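PDB 4LIH: gamma-glutamyl-gamma-aminobutyraldehyde dehydrogenase, which probably oxidises aldehydes, such as gamma-glutamyl-gamma-aminobutyraldehyde, to the corresponding carboxylic acids with NAD(P)+ as electron acceptor. Local coordinates for residues Cys47-Leu56 / Leu112-Pro120; Met102-Ser110 / Thr124-Ala132. One frame throughout, in Å; residues are numbered along the deposited sequence. Where two conformers were deposited one is given.

Contact 1: residues Cys47-Leu56 / Leu112-Pro120; sequences CVSPIDGRVL and LETLDAGKP
The carbonyl O of L115 is gripped by the hydroxyl of S49. S49 OG donates to L115 O at 2.6 Å. The donor lies in the carbonyl plane and on a lone pair, with a C=O...OG angle of 141°. OG stands anti to the backbone N of S49 (chi1 -172°), which turns the hydroxyl to the helix end. The CA of S49 adds a CA-H...O contact to the same oxygen. The ring of P50 lies alongside the last turn of helix 106-117. Its CD is 3.2 Å from D116 O, and its CG rests on the backbone where A117 joins G118. The chain leaves the helix at G118 with positive phi, and P50 packs against this turn.

L115 fills the other half of the contact. L56 meets it obliquely, with L56 CD1 4.0 Å from L115 CB. The CD2 methyl of L115 touches I51 CD1. R54 has two conformers. In one of them its guanidinium sets a face on L115 CD2, and its NE forms a salt bridge with D52 OD1. The backbone N of R54 also bonds D52 OD1, making an Asx turn. C47 SG lies 3.2 Å from D116 OD1, while D116 OD2 accepts from the backbone N of L206.

The hairpin of strands 44-48 and 55-60 thus docks on the C-terminal end of helix 106-117. S49 OG gives the buried L115 O of the last helical turn a partner, while apolar groups of P50, I51 and L56 pack against the carbonyls of T114 to D116.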
loop_
_atom_site.group_PDB
_atom_site.type_symbol
_atom_site.label_atom_id
_atom_site.label_comp_id
_atom_site.label_asym_id
_atom_site.label_seq_id
_atom_site.Cartn_x
_atom_site.Cartn_y
_atom_site.Cartn_z
ATOM N N CYS A 47 45.172 8.213 12.137
ATOM C CA CYS A 47 43.935 7.944 12.819
ATOM C C CYS A 47 44.175 7.883 14.316
ATOM O O CYS A 47 44.778 6.915 14.851
ATOM C CB CYS A 47 43.384 6.648 12.309
ATOM S SG CYS A 47 41.856 6.082 13.092
ATOM N N VAL A 48 43.711 8.935 14.986
ATOM C CA VAL A 48 43.992 9.171 16.404
ATOM C C VAL A 48 42.776 8.834 17.265
ATOM O O VAL A 48 41.640 9.033 16.854
ATOM C CB VAL A 48 44.382 10.646 16.655
ATOM C CG1 VAL A 48 44.735 10.885 18.115
ATOM C CG2 VAL A 48 45.546 11.043 15.776
ATOM N N SER A 49 43.021 8.231 18.421
ATOM C CA SER A 49 41.971 7.869 19.344
ATOM C C SER A 49 41.663 9.013 20.296
ATOM O O SER A 49 42.568 9.562 20.920
ATOM C CB SER A 49 42.414 6.672 20.172
ATOM O OG SER A 49 41.349 6.190 20.951
ATOM N N PRO A 50 40.380 9.321 20.470
ATOM C CA PRO A 50 39.947 10.308 21.444
ATOM C C PRO A 50 40.139 9.908 22.901
ATOM O O PRO A 50 40.070 10.756 23.784
ATOM C CB PRO A 50 38.442 10.457 21.180
ATOM C CG PRO A 50 38.133 9.721 19.925
ATOM C CD PRO A 50 39.294 8.861 19.578
ATOM N N ILE A 51 40.383 8.638 23.144
ATOM C CA ILE A 51 40.454 8.127 24.487
ATOM C C ILE A 51 41.658 8.754 25.162
ATOM O O ILE A 51 41.570 9.219 26.305
ATOM C CB ILE A 51 40.606 6.586 24.494
ATOM C CG1 ILE A 51 39.323 5.945 23.898
ATOM C CG2 ILE A 51 40.860 6.078 25.918
ATOM C CD1 ILE A 51 39.490 4.468 23.540
ATOM N N ASP A 52 42.767 8.758 24.427
ATOM C CA ASP A 52 44.049 9.156 25.006
ATOM C C ASP A 52 45.008 9.773 24.011
ATOM O O ASP A 52 46.172 10.014 24.345
ATOM C CB ASP A 52 44.679 7.938 25.703
ATOM C CG ASP A 52 44.992 6.793 24.752
ATOM O OD1 ASP A 52 44.728 6.906 23.521
ATOM O OD2 ASP A 52 45.520 5.771 25.264
ATOM N N GLY A 53 44.547 10.060 22.797
ATOM C CA GLY A 53 45.436 10.595 21.748
ATOM C C GLY A 53 46.369 9.610 21.028
ATOM O O GLY A 53 47.159 10.029 20.182
ATOM N N ARG A 54 46.277 8.316 21.338
ATOM C CA ARG A 54 47.141 7.317 20.698
ATOM C C ARG A 54 46.867 7.286 19.192
ATOM O O ARG A 54 45.719 7.403 18.765
ATOM C CB ARG A 54 46.963 5.914 21.342
ATOM C CG ARG A 54 45.626 5.195 21.097
ATOM C CD ARG A 54 45.458 3.883 21.883
ATOM N NE ARG A 54 44.614 4.016 23.067
ATOM C CZ ARG A 54 43.984 3.008 23.680
ATOM N NH1 ARG A 54 44.043 1.767 23.220
ATOM N NH2 ARG A 54 43.249 3.254 24.752
ATOM N N VAL A 55 47.921 7.146 18.385
ATOM C CA VAL A 55 47.754 6.944 16.942
ATOM C C VAL A 55 47.442 5.482 16.701
ATOM O O VAL A 55 48.271 4.608 16.935
ATOM C CB VAL A 55 49.005 7.372 16.148
ATOM C CG1 VAL A 55 48.845 7.027 14.675
ATOM C CG2 VAL A 55 49.241 8.870 16.309
ATOM N N LEU A 56 46.237 5.191 16.227
ATOM C CA LEU A 56 45.821 3.815 16.058
ATOM C C LEU A 56 46.386 3.194 14.795
ATOM O O LEU A 56 46.679 2.017 14.758
ATOM C CB LEU A 56 44.298 3.734 15.961
ATOM C CG LEU A 56 43.567 4.255 17.197
ATOM C CD1 LEU A 56 42.126 4.494 16.814
ATOM C CD2 LEU A 56 43.702 3.261 18.364
ATOM N N LEU A 112 36.899 -1.438 17.407
ATOM C CA LEU A 112 37.338 -0.453 16.436
ATOM C C LEU A 112 36.572 0.861 16.574
ATOM O O LEU A 112 37.203 1.920 16.585
ATOM C CB LEU A 112 37.177 -0.974 15.007
ATOM C CG LEU A 112 38.117 -2.065 14.589
ATOM C CD1 LEU A 112 37.625 -2.666 13.283
ATOM C CD2 LEU A 112 39.520 -1.475 14.406
ATOM N N GLU A 113 35.242 0.781 16.709
ATOM C CA GLU A 113 34.383 1.965 16.849
ATOM C C GLU A 113 34.675 2.767 18.110
ATOM O O GLU A 113 34.630 3.996 18.079
ATOM C CB GLU A 113 32.881 1.563 16.867
ATOM C CG GLU A 113 31.875 2.691 16.565
ATOM C CD GLU A 113 31.724 2.913 15.070
ATOM O OE1 GLU A 113 32.714 2.805 14.337
ATOM O OE2 GLU A 113 30.612 3.115 14.604
ATOM N N THR A 114 34.901 2.054 19.211
ATOM C CA THR A 114 35.180 2.642 20.535
ATOM C C THR A 114 36.577 3.292 20.515
ATOM O O THR A 114 36.730 4.404 20.977
ATOM C CB THR A 114 35.094 1.569 21.655
ATOM O OG1 THR A 114 33.719 1.205 21.896
ATOM C CG2 THR A 114 35.734 2.045 22.947
ATOM N N LEU A 115 37.568 2.611 19.928
ATOM C CA LEU A 115 38.898 3.229 19.760
ATOM C C LEU A 115 38.932 4.462 18.877
ATOM O O LEU A 115 39.582 5.446 19.214
ATOM C CB LEU A 115 39.900 2.215 19.188
ATOM C CG LEU A 115 40.190 1.049 20.117
ATOM C CD1 LEU A 115 40.951 -0.047 19.345
ATOM C CD2 LEU A 115 40.951 1.504 21.346
ATOM N N ASP A 116 38.217 4.386 17.756
ATOM C CA ASP A 116 38.239 5.383 16.688
ATOM C C ASP A 116 37.502 6.666 17.105
ATOM O O ASP A 116 37.970 7.782 16.858
ATOM C CB ASP A 116 37.583 4.735 15.438
ATOM C CG ASP A 116 37.983 5.387 14.116
ATOM O OD1 ASP A 116 38.878 6.265 14.141
ATOM O OD2 ASP A 116 37.408 5.003 13.042
ATOM N N ALA A 117 36.353 6.500 17.765
ATOM C CA ALA A 117 35.422 7.626 17.951
ATOM C C ALA A 117 35.134 7.962 19.413
ATOM O O ALA A 117 34.420 8.916 19.661
ATOM C CB ALA A 117 34.125 7.325 17.225
ATOM N N GLY A 118 35.674 7.167 20.350
ATOM C CA GLY A 118 35.592 7.438 21.807
ATOM C C GLY A 118 34.285 7.029 22.453
ATOM O O GLY A 118 33.994 7.409 23.583
ATOM N N LYS A 119 33.494 6.263 21.716
ATOM C CA LYS A 119 32.179 5.808 22.129
ATOM C C LYS A 119 32.212 4.625 23.100
ATOM O O LYS A 119 32.869 3.632 22.813
ATOM C CB LYS A 119 31.432 5.422 20.862
ATOM C CG LYS A 119 31.147 6.603 19.935
ATOM C CD LYS A 119 30.779 6.089 18.531
ATOM C CE LYS A 119 29.525 5.233 18.508
ATOM N NZ LYS A 119 28.270 6.032 18.425
ATOM N N PRO A 120 31.494 4.711 24.244
ATOM C CA PRO A 120 31.587 3.611 25.205
ATOM C C PRO A 120 31.445 2.203 24.555
ATOM O O PRO A 120 30.578 1.995 23.689
ATOM C CB PRO A 120 30.425 3.903 26.162
ATOM C CG PRO A 120 30.312 5.406 26.167
ATOM C CD PRO A 120 30.587 5.776 24.712
#

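Contact 2: residues Met102-Ser110 / Thr124-Ala132; sequences MREHLDELS and TTTVDVPGA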
loop_
_atom_site.group_PDB
_atom_site.type_symbol
_atom_site.label_atom_id
_atom_site.label_comp_id
_atom_site.label_asym_id
_atom_site.label_seq_id
_atom_site.Cartn_x
_atom_site.Cartn_y
_atom_site.Cartn_z
ATOM N N MET A 102 29.078 -9.379 10.112
ATOM C CA MET A 102 29.232 -8.271 11.045
ATOM C C MET A 102 29.010 -8.785 12.465
ATOM O O MET A 102 29.762 -8.444 13.377
ATOM C CB MET A 102 28.252 -7.144 10.786
ATOM C CG MET A 102 28.453 -6.428 9.478
ATOM S SD MET A 102 27.279 -5.038 9.333
ATOM C CE MET A 102 27.455 -4.835 7.595
ATOM N N ARG A 103 27.984 -9.600 12.636
ATOM C CA ARG A 103 27.659 -10.130 13.924
ATOM C C ARG A 103 28.758 -11.083 14.453
ATOM O O ARG A 103 29.093 -11.053 15.641
ATOM C CB ARG A 103 26.285 -10.817 13.882
ATOM C CG ARG A 103 25.160 -9.826 13.719
ATOM C CD ARG A 103 23.791 -10.496 13.810
ATOM N NE ARG A 103 22.704 -9.554 13.520
ATOM C CZ ARG A 103 22.169 -8.694 14.395
ATOM N NH1 ARG A 103 22.591 -8.610 15.670
ATOM N NH2 ARG A 103 21.193 -7.895 13.996
ATOM N N GLU A 104 29.314 -11.904 13.577
ATOM C CA GLU A 104 30.408 -12.798 13.937
ATOM C C GLU A 104 31.649 -11.998 14.390
ATOM O O GLU A 104 32.394 -12.413 15.275
ATOM C CB GLU A 104 30.811 -13.666 12.751
ATOM C CG GLU A 104 29.861 -14.801 12.427
ATOM C CD GLU A 104 30.341 -15.555 11.211
ATOM O OE1 GLU A 104 31.553 -15.776 11.134
ATOM O OE2 GLU A 104 29.512 -15.894 10.338
ATOM N N HIS A 105 31.867 -10.859 13.759
ATOM C CA HIS A 105 32.972 -9.974 14.103
ATOM C C HIS A 105 32.531 -8.825 15.017
ATOM O O HIS A 105 33.178 -7.780 15.074
ATOM C CB HIS A 105 33.597 -9.433 12.824
ATOM C CG HIS A 105 34.261 -10.489 11.993
ATOM N ND1 HIS A 105 35.608 -10.771 12.104
ATOM C CD2 HIS A 105 33.776 -11.340 11.059
ATOM C CE1 HIS A 105 35.926 -11.741 11.265
ATOM N NE2 HIS A 105 34.834 -12.103 10.615
ATOM N N LEU A 106 31.452 -9.024 15.760
ATOM C CA LEU A 106 30.920 -7.928 16.563
ATOM C C LEU A 106 31.940 -7.338 17.549
ATOM O O LEU A 106 31.980 -6.118 17.701
ATOM C CB LEU A 106 29.642 -8.316 17.303
ATOM C CG LEU A 106 29.105 -7.174 18.187
ATOM C CD1 LEU A 106 27.606 -6.997 18.051
ATOM C CD2 LEU A 106 29.479 -7.391 19.631
ATOM N N ASP A 107 32.708 -8.183 18.256
ATOM C CA ASP A 107 33.687 -7.668 19.244
ATOM C C ASP A 107 34.750 -6.775 18.579
ATOM O O ASP A 107 35.010 -5.681 19.063
ATOM C CB ASP A 107 34.398 -8.788 20.025
ATOM C CG ASP A 107 33.481 -9.503 20.991
ATOM O OD1 ASP A 107 32.350 -9.084 21.229
ATOM O OD2 ASP A 107 33.908 -10.523 21.539
ATOM N N GLU A 108 35.323 -7.241 17.476
ATOM C CA GLU A 108 36.301 -6.468 16.703
ATOM C C GLU A 108 35.722 -5.129 16.217
ATOM O O GLU A 108 36.355 -4.075 16.360
ATOM C CB GLU A 108 36.807 -7.256 15.499
ATOM C CG GLU A 108 37.914 -6.573 14.735
ATOM C CD GLU A 108 38.199 -7.195 13.395
ATOM O OE1 GLU A 108 37.524 -8.183 13.015
ATOM O OE2 GLU A 108 39.106 -6.695 12.715
ATOM N N LEU A 109 34.506 -5.177 15.690
ATOM C CA LEU A 109 33.897 -3.980 15.111
ATOM C C LEU A 109 33.539 -2.993 16.226
ATOM O O LEU A 109 33.698 -1.790 16.091
ATOM C CB LEU A 109 32.660 -4.353 14.294
ATOM C CG LEU A 109 32.911 -5.040 12.969
ATOM C CD1 LEU A 109 31.602 -5.548 12.381
ATOM C CD2 LEU A 109 33.616 -4.092 12.010
ATOM N N SER A 110 32.985 -3.518 17.300
ATOM C CA SER A 110 32.686 -2.701 18.464
ATOM C C SER A 110 33.959 -2.032 19.014
ATOM O O SER A 110 33.950 -0.828 19.323
ATOM C CB SER A 110 32.009 -3.538 19.519
ATOM O OG SER A 110 30.780 -4.049 19.061
ATOM N N THR A 124 28.748 0.502 21.892
ATOM C CA THR A 124 29.084 -0.020 20.549
ATOM C C THR A 124 28.747 -1.491 20.347
ATOM O O THR A 124 28.369 -1.904 19.246
ATOM C CB THR A 124 30.542 0.240 20.126
ATOM O OG1 THR A 124 31.463 -0.404 21.029
ATOM C CG2 THR A 124 30.796 1.723 20.049
ATOM N N THR A 125 28.876 -2.272 21.419
ATOM C CA THR A 125 28.538 -3.675 21.396
ATOM C C THR A 125 27.049 -3.969 21.355
ATOM O O THR A 125 26.655 -5.069 20.944
ATOM C CB THR A 125 29.139 -4.439 22.597
ATOM O OG1 THR A 125 28.653 -3.877 23.819
ATOM C CG2 THR A 125 30.669 -4.389 22.565
ATOM N N THR A 126 26.223 -3.000 21.764
ATOM C CA THR A 126 24.813 -3.214 21.900
ATOM C C THR A 126 23.910 -2.328 21.028
ATOM O O THR A 126 22.809 -2.732 20.691
ATOM C CB THR A 126 24.363 -3.036 23.359
ATOM O OG1 THR A 126 24.574 -1.674 23.765
ATOM C CG2 THR A 126 25.136 -3.973 24.240
ATOM N N VAL A 127 24.367 -1.143 20.677
ATOM C CA VAL A 127 23.601 -0.205 19.874
ATOM C C VAL A 127 24.196 -0.149 18.479
ATOM O O VAL A 127 23.518 -0.473 17.511
ATOM C CB VAL A 127 23.562 1.189 20.536
ATOM C CG1 VAL A 127 23.002 2.248 19.583
ATOM C CG2 VAL A 127 22.780 1.144 21.861
ATOM N N ASP A 128 25.476 0.225 18.358
ATOM C CA ASP A 128 26.042 0.566 17.028
ATOM C C ASP A 128 26.209 -0.639 16.074
ATOM O O ASP A 128 25.648 -0.652 14.995
ATOM C CB ASP A 128 27.386 1.340 17.207
ATOM C CG ASP A 128 27.213 2.589 18.085
ATOM O OD1 ASP A 128 27.138 2.485 19.326
ATOM O OD2 ASP A 128 27.082 3.683 17.537
ATOM N N VAL A 129 26.977 -1.658 16.466
ATOM C CA VAL A 129 27.197 -2.787 15.591
ATOM C C VAL A 129 25.870 -3.612 15.397
ATOM O O VAL A 129 25.452 -3.831 14.293
ATOM C CB VAL A 129 28.402 -3.632 16.063
ATOM C CG1 VAL A 129 28.619 -4.811 15.108
ATOM C CG2 VAL A 129 29.681 -2.748 16.170
ATOM N N PRO A 130 25.154 -3.975 16.459
ATOM C CA PRO A 130 23.894 -4.681 16.169
ATOM C C PRO A 130 22.903 -3.879 15.312
ATOM O O PRO A 130 22.198 -4.482 14.493
ATOM C CB PRO A 130 23.302 -4.956 17.556
ATOM C CG PRO A 130 24.439 -4.861 18.488
ATOM C CD PRO A 130 25.397 -3.861 17.911
ATOM N N GLY A 131 22.878 -2.553 15.494
ATOM C CA GLY A 131 22.021 -1.628 14.709
ATOM C C GLY A 131 22.407 -1.679 13.238
ATOM O O GLY A 131 21.558 -1.716 12.380
ATOM N N ALA A 132 23.704 -1.675 12.946
ATOM C CA ALA A 132 24.154 -1.748 11.565
ATOM C C ALA A 132 23.696 -3.033 10.894
ATOM O O ALA A 132 23.269 -3.015 9.705
ATOM C CB ALA A 132 25.692 -1.626 11.471
HETATM O O HOH W 1 20.137 -6.366 16.422
#
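V129 points at segment 102-110 and sits as a knob among M102 of helix 88-104 and L106, L109 and S110 of helix 106-117. Its CG1, anti to the backbone N (chi1 -179°), faces L106 and meets L106 CD1 at 3.8 Å. The two side chains are oblique to each other. V129 CG2 faces S110, 3.4 Å from S110 OG. L109 crosses V129 at about a right angle and lies across both methyls.

L106 spans T125 to P130. Its CD1 meets T125 O at 3.6 Å and also rests on P130 CD. Its CD2 lies near T125 CB, with the two side chains nearly perpendicular. S110 packs tightly on the start of segment 124-132. S110 CB is only 3.4 Å from T125 CG2, closer than usual for two carbons. The hydroxyl OG of S110 bonds back to L106 O at 2.8 Å, from above the carbonyl plane, while the backbone N of S110 comes to that oxygen from the opposite face. T124 OG1 lies 3.0 Å from S110 O, but T114 OG1 is its other partner, so the proton's place is not settled.

R103 is extended from CG to NE and lies oblique to the P130 ring. Its NE is in a salt bridge with E137. Its NH2 gives a bond to a water lying in the guanidinium plane, and that water donates weakly to P130 O. Separately, M102 SD packs on A132 CB.

The axes of 106-110 and 124-132 cross at 99° and approach to 9.2 Å. This is a nearly perpendicular helix pair with a valine knob in a four-residue hole, within the N-terminal helical part of the aldehyde dehydrogenase fold.

Overall arrangement
Contacts 1 and 2 share helix 106-117. Contact 1 docks the 44-60 hairpin on its C-terminal end. Contact 2 sets the end of helix 88-104 and the first turns of helix 106-117 against helix 121-142. Their centres are 16 Å apart, and the segments alternate along the chain. The two join directly: K119 NZ forms a salt bridge with D128 OD2 at 2.8 Å, and T114 OG1 probably bonds to T124 OG1 at 2.9 Å. Both lie away from the predicted active-site residue E274. K119 NZ also bonds N176 O and N304 OD1. N176 corresponds to the asparagine that probably helps form the oxyanion site in aldehyde dehydrogenases, so this joint probably borders the active-site wall.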